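Long-range contacts in uncharacterized protein (Nostoc punctiforme, PDB 2R3S), which probably catalyses transfer of a methyl group to an oxygen of a substrate not yet identified: residues Phe272-Arg278 / Asp299-Glu305; Gly314-Gln319 / Ile331-Lys335; Ala22-Ala26 / Leu59-Leu63; Glu99-Met105 / His134-Phe140. All blocks are in the same frame, centred on the assembly; numbering follows the deposited sequence. Where two conformers were deposited one is given.

Contacts 1 and 2 belong to the Rossmann-like methyltransferase domain and touch each other: F303 of contact 1 packs on S318, Q319 and I331 of contact 2, whose strand 317-321 follows helix 303-312. Contact 2 is a backbone-bonded strand pair at the edge of the sheet, whereas contact 1 joins a loop to the start of helix 303-312 through water and a salt-bridge network at the second subunit. Contact 3, about 46 Å from contact 2 between centres, is wholly buried and apolar within the dimerisation domain. Contact 4 is partly buried, combining an aromatic cluster with M105, V136 and Q139; its L102 packs on K24 of contact 3. Contacts 1, 3 and 4 touch the second subunit.

Contact 1. Residues Phe272-Arg278 / Asp299-Glu305; sequences FIPNSDR and DAYTFAE
Segment 272-278 runs extended from F272 to P274, then turns back through a type I beta turn, N275 to R278, closed by R278 N to N275 O at 2.9 Å; R278 has positive phi. Segment 299-305 is extended up to T302, the N-cap of helix 303-312. The CA atoms of I273 and T302 lie 5.0 Å apart, those of F272 and A300 6.0 Å. Instead of direct backbone hydrogen bonds, waters bridge the two: water 1 links F272 O (2.5 Å) and Y301 N (2.8 Å), water 2 links P274 O (2.7 Å) and F303 N (3.0 Å). P274 CD packs on A300 CB at 4.0 Å. The R278 side chain reaches back so that NH2 bonds E305 OE1 at 3.0 Å and NH1, weakly, E305 OE2 at 3.1 Å. D299 OD2, 3.5 Å from R278 NH2, adds charge attraction alone. E305 OE1 accepts from T302 N (2.9 Å), while E305 N gives a weak bond to T302 OG1 (3.3 Å). This reciprocal pair is a capping box, here tied into a salt-bridge network that reaches R57 of the second subunit, so this face of the methyltransferase domain meets the partner's dimerisation region.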
loop_
_atom_site.group_PDB
_atom_site.type_symbol
_atom_site.label_atom_id
_atom_site.label_comp_id
_atom_site.label_asym_id
_atom_site.label_seq_id
_atom_site.Cartn_x
_atom_site.Cartn_y
_atom_site.Cartn_z
ATOM N N PHE A 272 3.163 19.183 10.128
ATOM C CA PHE A 272 2.214 18.996 9.038
ATOM C C PHE A 272 0.967 19.786 9.385
ATOM O O PHE A 272 0.253 19.426 10.331
ATOM C CB PHE A 272 1.806 17.520 8.903
ATOM C CG PHE A 272 2.886 16.641 8.387
ATOM C CD1 PHE A 272 3.226 16.660 7.052
ATOM C CD2 PHE A 272 3.574 15.794 9.233
ATOM C CE1 PHE A 272 4.239 15.840 6.567
ATOM C CE2 PHE A 272 4.582 14.986 8.753
ATOM C CZ PHE A 272 4.913 15.015 7.412
ATOM N N ILE A 273 0.721 20.867 8.653
ATOM C CA ILE A 273 -0.422 21.727 8.957
ATOM C C ILE A 273 -1.354 21.734 7.750
ATOM O O ILE A 273 -1.148 22.477 6.799
ATOM C CB ILE A 273 0.005 23.173 9.350
ATOM C CG1 ILE A 273 1.094 23.137 10.439
ATOM C CG2 ILE A 273 -1.204 23.939 9.865
ATOM C CD1 ILE A 273 1.804 24.484 10.666
ATOM N N PRO A 274 -2.342 20.849 7.751
ATOM C CA PRO A 274 -3.326 20.867 6.682
ATOM C C PRO A 274 -4.162 22.141 6.631
ATOM O O PRO A 274 -4.376 22.797 7.674
ATOM C CB PRO A 274 -4.229 19.684 7.013
ATOM C CG PRO A 274 -3.947 19.345 8.403
ATOM C CD PRO A 274 -2.570 19.755 8.696
ATOM N N ASN A 275 -4.654 22.455 5.427
ATOM C CA ASN A 275 -5.684 23.488 5.265
ATOM C C ASN A 275 -6.915 23.125 6.061
ATOM O O ASN A 275 -7.081 21.975 6.482
ATOM C CB ASN A 275 -6.036 23.691 3.792
ATOM C CG ASN A 275 -4.848 24.142 2.973
ATOM O OD1 ASN A 275 -4.010 24.895 3.460
ATOM N ND2 ASN A 275 -4.721 23.625 1.754
ATOM N N SER A 276 -7.781 24.111 6.268
ATOM C CA SER A 276 -9.000 23.930 7.058
ATOM C C SER A 276 -9.947 22.851 6.534
ATOM O O SER A 276 -10.791 22.351 7.277
ATOM C CB SER A 276 -9.740 25.275 7.135
ATOM O OG SER A 276 -10.120 25.731 5.839
ATOM N N ASP A 277 -9.822 22.501 5.254
ATOM C CA ASP A 277 -10.630 21.416 4.645
ATOM C C ASP A 277 -10.268 20.033 5.204
ATOM O O ASP A 277 -11.065 19.092 5.128
ATOM C CB ASP A 277 -10.592 21.452 3.087
ATOM C CG ASP A 277 -9.196 21.326 2.511
ATOM O OD1 ASP A 277 -8.241 21.040 3.246
ATOM O OD2 ASP A 277 -9.033 21.518 1.291
ATOM N N ARG A 278 -9.067 19.948 5.781
ATOM C CA ARG A 278 -8.470 18.716 6.327
ATOM C C ARG A 278 -8.250 17.662 5.262
ATOM O O ARG A 278 -8.104 16.493 5.603
ATOM C CB ARG A 278 -9.287 18.119 7.475
ATOM C CG ARG A 278 -9.473 19.029 8.674
ATOM C CD ARG A 278 -9.933 18.211 9.875
ATOM N NE ARG A 278 -8.819 17.973 10.772
ATOM C CZ ARG A 278 -8.490 18.761 11.783
ATOM N NH1 ARG A 278 -9.225 19.830 12.069
ATOM N NH2 ARG A 278 -7.441 18.466 12.518
ATOM N N ASP A 299 -2.938 14.153 16.167
ATOM C CA ASP A 299 -3.697 14.629 14.999
ATOM C C ASP A 299 -2.787 15.503 14.166
ATOM O O ASP A 299 -1.778 16.007 14.668
ATOM C CB ASP A 299 -4.903 15.452 15.476
ATOM C CG ASP A 299 -6.084 15.477 14.483
ATOM O OD1 ASP A 299 -5.981 15.058 13.310
ATOM O OD2 ASP A 299 -7.139 15.937 14.935
ATOM N N ALA A 300 -3.134 15.688 12.893
ATOM C CA ALA A 300 -2.489 16.706 12.068
ATOM C C ALA A 300 -3.369 17.949 12.215
ATOM O O ALA A 300 -4.459 18.034 11.644
ATOM C CB ALA A 300 -2.382 16.264 10.612
ATOM N N TYR A 301 -2.889 18.905 12.999
ATOM C CA TYR A 301 -3.661 20.061 13.382
ATOM C C TYR A 301 -3.552 21.190 12.368
ATOM O O TYR A 301 -2.485 21.463 11.828
ATOM C CB TYR A 301 -3.189 20.557 14.746
ATOM C CG TYR A 301 -3.525 19.634 15.888
ATOM C CD1 TYR A 301 -4.837 19.418 16.272
ATOM C CD2 TYR A 301 -2.527 18.994 16.608
ATOM C CE1 TYR A 301 -5.142 18.569 17.324
ATOM C CE2 TYR A 301 -2.827 18.189 17.677
ATOM C CZ TYR A 301 -4.131 17.961 18.019
ATOM O OH TYR A 301 -4.427 17.128 19.061
ATOM N N THR A 302 -4.676 21.857 12.130
ATOM C CA THR A 302 -4.728 23.029 11.229
ATOM C C THR A 302 -4.200 24.280 11.937
ATOM O O THR A 302 -4.008 24.261 13.155
ATOM C CB THR A 302 -6.154 23.291 10.784
ATOM O OG1 THR A 302 -6.927 23.603 11.945
ATOM C CG2 THR A 302 -6.757 22.043 10.067
ATOM N N PHE A 303 -3.933 25.350 11.176
ATOM C CA PHE A 303 -3.395 26.587 11.745
ATOM C C PHE A 303 -4.365 27.182 12.748
ATOM O O PHE A 303 -3.973 27.502 13.839
ATOM C CB PHE A 303 -3.075 27.633 10.690
ATOM C CG PHE A 303 -2.710 28.966 11.280
ATOM C CD1 PHE A 303 -1.544 29.111 12.013
ATOM C CD2 PHE A 303 -3.552 30.058 11.158
ATOM C CE1 PHE A 303 -1.200 30.335 12.589
ATOM C CE2 PHE A 303 -3.216 31.282 11.725
ATOM C CZ PHE A 303 -2.032 31.419 12.443
ATOM N N ALA A 304 -5.627 27.323 12.362
ATOM C CA ALA A 304 -6.672 27.727 13.279
ATOM C C ALA A 304 -6.640 26.939 14.599
ATOM O O ALA A 304 -6.854 27.514 15.659
ATOM C CB ALA A 304 -8.047 27.570 12.607
ATOM N N GLU A 305 -6.397 25.625 14.547
ATOM C CA GLU A 305 -6.342 24.833 15.772
ATOM C C GLU A 305 -5.113 25.185 16.599
ATOM O O GLU A 305 -5.208 25.316 17.814
ATOM C CB GLU A 305 -6.360 23.350 15.477
ATOM C CG GLU A 305 -7.744 22.822 15.178
ATOM C CD GLU A 305 -7.733 21.384 14.684
ATOM O OE1 GLU A 305 -6.830 21.006 13.917
ATOM O OE2 GLU A 305 -8.634 20.619 15.048
HETATM O O HOH W 1 -0.071 19.202 12.826
HETATM O O HOH W 2 -4.674 25.351 8.317
#

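Contact 2. Residues Gly314-Gln319 / Ile331-Lys335; sequences GFSHSQ and IVAYK
Y334, Q319 and K335 have the most surface buried in this pairing of strands 317-321 and 329-334, whose short axes run antiparallel at 165° and 4.6 Å apart. Y334 (chi1 m) pairs with H317 in a hydrogen-bonded bridge, Y334 N to H317 O at 2.8 Å; their rings lie nearly parallel, planes at 21°, but slid apart, centroids 5.6 Å apart. Y334 O also accepts from S316 N at 3.0 Å. Two residues beyond H317, Q319 exchanges both bonds with V332, Q319 N to V332 O at 2.9 Å and V332 N to Q319 O at 3.0 Å, while Q319 OE1 takes H317 NE2 at 3.0 Å. Between them, S318 and A333 form a non-hydrogen-bonded pair, CA atoms 4.2 Å apart. The two strands make the C-terminal antiparallel hairpin of the seven-stranded Rossmann-like methyltransferase sheet, order 3-2-1-4-5-7-6. At the chain's end, the K335 carboxylate O accepts a weak bond from S316 OG at 3.4 Å. F315 CD2 meets A333 CB at 4.1 Å.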
loop_
_atom_site.group_PDB
_atom_site.type_symbol
_atom_site.label_atom_id
_atom_site.label_comp_id
_atom_site.label_asym_id
_atom_site.label_seq_id
_atom_site.Cartn_x
_atom_site.Cartn_y
_atom_site.Cartn_z
ATOM N N GLY A 314 -1.352 31.534 26.416
ATOM C CA GLY A 314 -0.921 32.853 26.833
ATOM C C GLY A 314 -0.071 33.642 25.859
ATOM O O GLY A 314 0.463 34.682 26.218
ATOM N N PHE A 315 0.081 33.174 24.632
ATOM C CA PHE A 315 0.951 33.868 23.702
ATOM C C PHE A 315 0.145 34.984 23.080
ATOM O O PHE A 315 -1.088 34.961 23.111
ATOM C CB PHE A 315 1.524 32.920 22.643
ATOM C CG PHE A 315 2.512 31.932 23.197
ATOM C CD1 PHE A 315 2.079 30.862 23.966
ATOM C CD2 PHE A 315 3.872 32.074 22.955
ATOM C CE1 PHE A 315 2.981 29.959 24.497
ATOM C CE2 PHE A 315 4.773 31.185 23.470
ATOM C CZ PHE A 315 4.329 30.112 24.241
ATOM N N SER A 316 0.849 35.963 22.536
ATOM C CA SER A 316 0.229 37.177 22.063
ATOM C C SER A 316 -0.175 37.071 20.604
ATOM O O SER A 316 -1.089 37.754 20.168
ATOM C CB SER A 316 1.184 38.364 22.269
ATOM O OG SER A 316 2.048 38.562 21.159
ATOM N N HIS A 317 0.501 36.217 19.843
ATOM C CA HIS A 317 0.369 36.222 18.387
ATOM C C HIS A 317 1.038 34.981 17.764
ATOM O O HIS A 317 2.139 34.611 18.155
ATOM C CB HIS A 317 1.003 37.503 17.808
ATOM C CG HIS A 317 0.969 37.579 16.311
ATOM N ND1 HIS A 317 -0.202 37.469 15.581
ATOM C CD2 HIS A 317 1.959 37.785 15.404
ATOM C CE1 HIS A 317 0.073 37.591 14.292
ATOM N NE2 HIS A 317 1.376 37.778 14.155
ATOM N N SER A 318 0.350 34.348 16.806
ATOM C CA SER A 318 0.902 33.251 16.033
ATOM C C SER A 318 0.597 33.464 14.561
ATOM O O SER A 318 -0.463 33.955 14.192
ATOM C CB SER A 318 0.385 31.903 16.515
ATOM O OG SER A 318 -0.970 31.962 16.913
ATOM N N GLN A 319 1.548 33.066 13.730
ATOM C CA GLN A 319 1.565 33.430 12.348
ATOM C C GLN A 319 2.079 32.279 11.518
ATOM O O GLN A 319 3.154 31.759 11.811
ATOM C CB GLN A 319 2.502 34.611 12.190
ATOM C CG GLN A 319 2.529 35.194 10.805
ATOM C CD GLN A 319 3.033 36.622 10.815
ATOM O OE1 GLN A 319 2.367 37.519 11.355
ATOM N NE2 GLN A 319 4.217 36.845 10.236
ATOM N N ILE A 331 4.726 27.570 12.039
ATOM C CA ILE A 331 4.040 28.606 12.825
ATOM C C ILE A 331 5.054 29.299 13.744
ATOM O O ILE A 331 5.725 28.631 14.523
ATOM C CB ILE A 331 2.922 28.008 13.703
ATOM C CG1 ILE A 331 1.809 27.449 12.831
ATOM C CG2 ILE A 331 2.337 29.038 14.658
ATOM C CD1 ILE A 331 0.839 26.611 13.588
ATOM N N VAL A 332 5.185 30.621 13.649
ATOM C CA VAL A 332 5.932 31.400 14.642
ATOM C C VAL A 332 4.960 32.006 15.650
ATOM O O VAL A 332 4.000 32.677 15.253
ATOM C CB VAL A 332 6.752 32.506 14.006
ATOM C CG1 VAL A 332 7.506 33.293 15.074
ATOM C CG2 VAL A 332 7.716 31.897 12.955
ATOM N N ALA A 333 5.177 31.714 16.933
ATOM C CA ALA A 333 4.423 32.300 18.039
ATOM C C ALA A 333 5.321 33.288 18.784
ATOM O O ALA A 333 6.530 33.092 18.855
ATOM C CB ALA A 333 3.920 31.255 18.976
ATOM N N TYR A 334 4.702 34.348 19.316
ATOM C CA TYR A 334 5.386 35.442 20.014
ATOM C C TYR A 334 4.812 35.491 21.403
ATOM O O TYR A 334 3.590 35.423 21.576
ATOM C CB TYR A 334 5.140 36.775 19.305
ATOM C CG TYR A 334 5.651 36.770 17.898
ATOM C CD1 TYR A 334 4.893 36.220 16.859
ATOM C CD2 TYR A 334 6.909 37.274 17.598
ATOM C CE1 TYR A 334 5.379 36.186 15.530
ATOM C CE2 TYR A 334 7.407 37.251 16.301
ATOM C CZ TYR A 334 6.636 36.711 15.261
ATOM O OH TYR A 334 7.139 36.706 13.962
ATOM N N LYS A 335 5.692 35.587 22.393
ATOM C CA LYS A 335 5.290 35.593 23.811
ATOM C C LYS A 335 4.307 36.735 24.075
ATOM O O LYS A 335 4.405 37.789 23.427
ATOM C CB LYS A 335 6.534 35.754 24.714
ATOM C CG LYS A 335 6.358 35.244 26.130
ATOM C CD LYS A 335 7.497 35.715 27.037
ATOM C CE LYS A 335 7.422 35.067 28.399
ATOM N NZ LYS A 335 8.582 35.454 29.220
ATOM O OXT LYS A 335 3.400 36.632 24.919
#

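Contact 3. Residues Ala22-Ala26 / Leu59-Leu63; sequences AIKAA and LCDYL
Helices 17-28 and 53-65 cross within the helix-turn-helix-related dimerisation domain, their short axes 10.4 Å apart at closest and N-to-C directions at 122° (signed crossing angle -122°). No hydrogen bond links the two segments; the contact is entirely apolar, with alanines on one helix facing larger side chains on the other. A22, the nearest in CA distance to L59 (6.7 Å), points its methyl between partners: A22 CB lies 3.5 Å from Y62 CE1 and 4.0 Å from L59 CD1. I23 starts off away from the other helix, but chi1 t and chi2 p bring its CD1 to 4.4 Å from L63 CD2; it also packs on F32 and on F10 of the second subunit. A25, nearly a turn beyond A22, sets CB 4.3 Å from L59 CD2, the leucine being t, p. A26 completes the row: its CB is 4.4 Å from L59 CD2, and L63, in the m, t rotamer, brings CD1 to 3.6 Å from A26 CB.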
loop_
_atom_site.group_PDB
_atom_site.type_symbol
_atom_site.label_atom_id
_atom_site.label_comp_id
_atom_site.label_asym_id
_atom_site.label_seq_id
_atom_site.Cartn_x
_atom_site.Cartn_y
_atom_site.Cartn_z
ATOM N N ALA A 22 7.320 -4.135 -2.771
ATOM C CA ALA A 22 8.202 -4.096 -3.924
ATOM C C ALA A 22 9.332 -3.074 -3.737
ATOM O O ALA A 22 10.499 -3.398 -4.009
ATOM C CB ALA A 22 7.421 -3.810 -5.203
ATOM N N ILE A 23 9.003 -1.859 -3.274
ATOM C CA ILE A 23 10.043 -0.836 -3.068
ATOM C C ILE A 23 10.957 -1.173 -1.901
ATOM O O ILE A 23 12.148 -0.875 -1.940
ATOM C CB ILE A 23 9.484 0.615 -2.931
ATOM C CG1 ILE A 23 10.602 1.632 -3.211
ATOM C CG2 ILE A 23 8.862 0.856 -1.551
ATOM C CD1 ILE A 23 11.266 1.474 -4.552
ATOM N N LYS A 24 10.418 -1.821 -0.874
ATOM C CA LYS A 24 11.248 -2.308 0.214
ATOM C C LYS A 24 12.266 -3.328 -0.297
ATOM O O LYS A 24 13.457 -3.210 -0.005
ATOM C CB LYS A 24 10.377 -2.897 1.316
ATOM C CG LYS A 24 11.145 -3.454 2.487
ATOM C CD LYS A 24 10.211 -3.956 3.594
ATOM C CE LYS A 24 11.024 -4.561 4.716
ATOM N NZ LYS A 24 10.255 -4.684 5.927
ATOM N N ALA A 25 11.822 -4.315 -1.069
ATOM C CA ALA A 25 12.755 -5.303 -1.645
ATOM C C ALA A 25 13.804 -4.662 -2.538
ATOM O O ALA A 25 14.984 -4.989 -2.442
ATOM C CB ALA A 25 12.008 -6.426 -2.417
ATOM N N ALA A 26 13.379 -3.741 -3.398
ATOM C CA ALA A 26 14.311 -3.040 -4.288
ATOM C C ALA A 26 15.400 -2.327 -3.488
ATOM O O ALA A 26 16.575 -2.400 -3.827
ATOM C CB ALA A 26 13.554 -2.039 -5.240
ATOM N N LEU A 59 10.425 -8.545 -10.122
ATOM C CA LEU A 59 10.541 -7.268 -9.384
ATOM C C LEU A 59 10.730 -6.046 -10.307
ATOM O O LEU A 59 10.060 -5.031 -10.148
ATOM C CB LEU A 59 11.672 -7.336 -8.322
ATOM C CG LEU A 59 11.857 -6.114 -7.394
ATOM C CD1 LEU A 59 10.592 -5.840 -6.554
ATOM C CD2 LEU A 59 13.134 -6.275 -6.518
ATOM N N CYS A 60 11.668 -6.126 -11.242
ATOM C CA CYS A 60 11.994 -4.973 -12.092
ATOM C C CYS A 60 10.874 -4.627 -13.064
ATOM O O CYS A 60 10.605 -3.461 -13.271
ATOM C CB CYS A 60 13.295 -5.208 -12.852
ATOM S SG CYS A 60 14.775 -5.177 -11.766
ATOM N N ASP A 61 10.212 -5.624 -13.653
ATOM C CA ASP A 61 9.027 -5.346 -14.494
ATOM C C ASP A 61 7.967 -4.597 -13.685
ATOM O O ASP A 61 7.390 -3.630 -14.163
ATOM C CB ASP A 61 8.412 -6.619 -15.052
ATOM C CG ASP A 61 9.235 -7.243 -16.141
ATOM O OD1 ASP A 61 10.023 -6.536 -16.794
ATOM O OD2 ASP A 61 9.067 -8.464 -16.359
ATOM N N TYR A 62 7.753 -5.017 -12.445
ATOM C CA TYR A 62 6.814 -4.345 -11.553
ATOM C C TYR A 62 7.269 -2.927 -11.237
ATOM O O TYR A 62 6.474 -1.997 -11.271
ATOM C CB TYR A 62 6.645 -5.164 -10.266
ATOM C CG TYR A 62 5.539 -4.702 -9.342
ATOM C CD1 TYR A 62 5.780 -3.756 -8.361
ATOM C CD2 TYR A 62 4.255 -5.207 -9.459
ATOM C CE1 TYR A 62 4.766 -3.336 -7.511
ATOM C CE2 TYR A 62 3.236 -4.792 -8.619
ATOM C CZ TYR A 62 3.497 -3.855 -7.657
ATOM O OH TYR A 62 2.503 -3.466 -6.814
ATOM N N LEU A 63 8.558 -2.750 -10.955
ATOM C CA LEU A 63 9.102 -1.404 -10.739
ATOM C C LEU A 63 8.967 -0.486 -11.975
ATOM O O LEU A 63 8.861 0.699 -11.831
ATOM C CB LEU A 63 10.563 -1.488 -10.258
ATOM C CG LEU A 63 10.749 -2.105 -8.855
ATOM C CD1 LEU A 63 12.249 -2.284 -8.592
ATOM C CD2 LEU A 63 10.061 -1.340 -7.663
#

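Contact 4. Residues Glu99-Met105 / His134-Phe140; sequences EFLLSPM and HPVWVQF
A selenomethionine spans one end of this contact: M105 SE lies 3.7 Å from P135 CG and approaches the edge of the H134 ring, 3.8 Å from H134 CE1. The segment 99-105 is kinked, helix 98-101 giving way at L102 before S103 N-caps helix 104-107, with M105 N to S103 OG at 3.1 Å. In the other segment, H134 ND1 accepts from V136 N at 3.2 Å at the entry to helix 136-143. CA atoms of F100 and F140 come to 5.4 Å, those of M105 and V136 to 6.3 Å. V136 CG2 fits between M105 CB (3.6 Å) and F100 CE1 (3.7 Å), while E99 CB meets Q139 OE1 at 3.7 Å. F100, chi1 t, is the most deeply covered residue: F140, also t, directs its edge at the F100 face, planes at 86° and centroids 4.9 Å apart, and W137 CZ3 lies 3.9 Å from F100 CE1. W137, whose NE1 bonds T129 O, completes an aromatic cluster joining helix 98-101 to helix 136-143 of the methyltransferase domain.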
loop_
_atom_site.group_PDB
_atom_site.type_symbol
_atom_site.label_atom_id
_atom_site.label_comp_id
_atom_site.label_asym_id
_atom_site.label_seq_id
_atom_site.Cartn_x
_atom_site.Cartn_y
_atom_site.Cartn_z
ATOM N N GLU A 99 13.928 2.419 7.039
ATOM C CA GLU A 99 14.261 1.880 8.364
ATOM C C GLU A 99 13.350 2.381 9.478
ATOM O O GLU A 99 13.117 1.679 10.468
ATOM C CB GLU A 99 15.723 2.148 8.694
ATOM C CG GLU A 99 16.675 1.219 7.907
ATOM C CD GLU A 99 18.160 1.580 8.099
ATOM O OE1 GLU A 99 18.481 2.377 9.028
ATOM O OE2 GLU A 99 18.999 1.074 7.298
ATOM N N PHE A 100 12.844 3.598 9.307
ATOM C CA PHE A 100 11.768 4.131 10.127
ATOM C C PHE A 100 10.400 3.850 9.495
ATOM O O PHE A 100 9.540 3.242 10.147
ATOM C CB PHE A 100 11.950 5.642 10.360
ATOM C CG PHE A 100 10.770 6.275 11.036
ATOM C CD1 PHE A 100 10.586 6.144 12.405
ATOM C CD2 PHE A 100 9.829 6.953 10.312
ATOM C CE1 PHE A 100 9.478 6.679 13.024
ATOM C CE2 PHE A 100 8.710 7.483 10.922
ATOM C CZ PHE A 100 8.536 7.346 12.286
ATOM N N LEU A 101 10.206 4.266 8.228
ATOM C CA LEU A 101 8.870 4.304 7.632
ATOM C C LEU A 101 8.228 2.928 7.499
ATOM O O LEU A 101 7.012 2.804 7.597
ATOM C CB LEU A 101 8.879 5.030 6.288
ATOM C CG LEU A 101 9.168 6.530 6.320
ATOM C CD1 LEU A 101 9.365 6.985 4.893
ATOM C CD2 LEU A 101 8.021 7.301 7.005
ATOM N N LEU A 102 9.060 1.900 7.322
ATOM C CA LEU A 102 8.608 0.523 7.258
ATOM C C LEU A 102 9.070 -0.272 8.480
ATOM O O LEU A 102 9.087 -1.479 8.443
ATOM C CB LEU A 102 9.077 -0.165 5.941
ATOM C CG LEU A 102 8.512 0.454 4.650
ATOM C CD1 LEU A 102 8.816 -0.390 3.447
ATOM C CD2 LEU A 102 7.001 0.729 4.741
ATOM N N SER A 103 9.397 0.403 9.572
ATOM C CA SER A 103 9.604 -0.274 10.850
ATOM C C SER A 103 8.310 -0.885 11.317
ATOM O O SER A 103 7.259 -0.246 11.258
ATOM C CB SER A 103 10.059 0.690 11.947
ATOM O OG SER A 103 10.095 0.004 13.194
ATOM N N PRO A 104 8.360 -2.132 11.795
ATOM C CA PRO A 104 7.112 -2.713 12.303
ATOM C C PRO A 104 6.539 -1.903 13.448
ATOM O O PRO A 104 5.350 -1.943 13.686
ATOM C CB PRO A 104 7.503 -4.119 12.745
ATOM C CG PRO A 104 8.998 -4.208 12.663
ATOM C CD PRO A 104 9.499 -3.066 11.826
HETATM N N MSE A 105 7.379 -1.130 14.116
HETATM C CA MSE A 105 6.966 -0.253 15.200
HETATM C C MSE A 105 6.022 0.842 14.689
HETATM O O MSE A 105 5.229 1.388 15.435
HETATM C CB MSE A 105 8.213 0.351 15.866
HETATM C CG MSE A 105 9.211 -0.717 16.362
HETATM SE SE MSE A 105 10.777 -0.068 17.324
HETATM C CE MSE A 105 12.065 0.038 15.849
ATOM N N HIS A 134 10.655 5.080 23.577
ATOM C CA HIS A 134 10.329 4.114 22.542
ATOM C C HIS A 134 11.464 4.148 21.511
ATOM O O HIS A 134 11.902 5.242 21.105
ATOM C CB HIS A 134 8.986 4.445 21.889
ATOM C CG HIS A 134 8.395 3.309 21.107
ATOM N ND1 HIS A 134 9.017 2.759 20.009
ATOM C CD2 HIS A 134 7.241 2.621 21.269
ATOM C CE1 HIS A 134 8.275 1.777 19.531
ATOM N NE2 HIS A 134 7.194 1.666 20.283
ATOM N N PRO A 135 11.997 2.966 21.128
ATOM C CA PRO A 135 13.164 2.934 20.233
ATOM C C PRO A 135 12.902 3.366 18.786
ATOM O O PRO A 135 13.848 3.593 18.040
ATOM C CB PRO A 135 13.605 1.472 20.293
ATOM C CG PRO A 135 12.358 0.721 20.605
ATOM C CD PRO A 135 11.593 1.606 21.546
ATOM N N VAL A 136 11.638 3.480 18.389
ATOM C CA VAL A 136 11.305 3.944 17.050
ATOM C C VAL A 136 11.851 5.371 16.798
ATOM O O VAL A 136 12.081 5.740 15.655
ATOM C CB VAL A 136 9.784 3.803 16.735
ATOM C CG1 VAL A 136 8.942 4.953 17.347
ATOM C CG2 VAL A 136 9.573 3.656 15.231
ATOM N N TRP A 137 12.116 6.122 17.863
ATOM C CA TRP A 137 12.601 7.502 17.747
ATOM C C TRP A 137 14.099 7.579 17.552
ATOM O O TRP A 137 14.587 8.548 16.964
ATOM C CB TRP A 137 12.070 8.380 18.899
ATOM C CG TRP A 137 10.565 8.336 18.897
ATOM C CD1 TRP A 137 9.754 7.883 19.905
ATOM C CD2 TRP A 137 9.680 8.682 17.802
ATOM N NE1 TRP A 137 8.440 7.922 19.509
ATOM C CE2 TRP A 137 8.363 8.394 18.225
ATOM C CE3 TRP A 137 9.874 9.210 16.513
ATOM C CZ2 TRP A 137 7.249 8.614 17.409
ATOM C CZ3 TRP A 137 8.758 9.423 15.698
ATOM C CH2 TRP A 137 7.473 9.121 16.146
ATOM N N VAL A 138 14.819 6.521 17.945
ATOM C CA VAL A 138 16.217 6.363 17.545
ATOM C C VAL A 138 16.271 6.065 16.052
ATOM O O VAL A 138 17.076 6.667 15.344
ATOM C CB VAL A 138 16.944 5.291 18.392
ATOM C CG1 VAL A 138 18.447 5.123 17.976
ATOM C CG2 VAL A 138 16.822 5.643 19.861
ATOM N N GLN A 139 15.405 5.171 15.572
ATOM C CA GLN A 139 15.327 4.902 14.138
ATOM C C GLN A 139 14.936 6.152 13.356
ATOM O O GLN A 139 15.538 6.431 12.320
ATOM C CB GLN A 139 14.371 3.746 13.806
ATOM C CG GLN A 139 14.938 2.371 14.093
ATOM C CD GLN A 139 16.322 2.181 13.498
ATOM O OE1 GLN A 139 16.495 2.236 12.281
ATOM N NE2 GLN A 139 17.322 1.997 14.367
ATOM N N PHE A 140 13.958 6.920 13.853
ATOM C CA PHE A 140 13.606 8.161 13.182
ATOM C C PHE A 140 14.832 9.059 13.086
ATOM O O PHE A 140 15.155 9.552 12.008
ATOM C CB PHE A 140 12.484 8.906 13.888
ATOM C CG PHE A 140 12.015 10.131 13.136
ATOM C CD1 PHE A 140 12.714 11.321 13.212
ATOM C CD2 PHE A 140 10.900 10.076 12.335
ATOM C CE1 PHE A 140 12.306 12.436 12.511
ATOM C CE2 PHE A 140 10.474 11.184 11.621
ATOM C CZ PHE A 140 11.171 12.372 11.720
#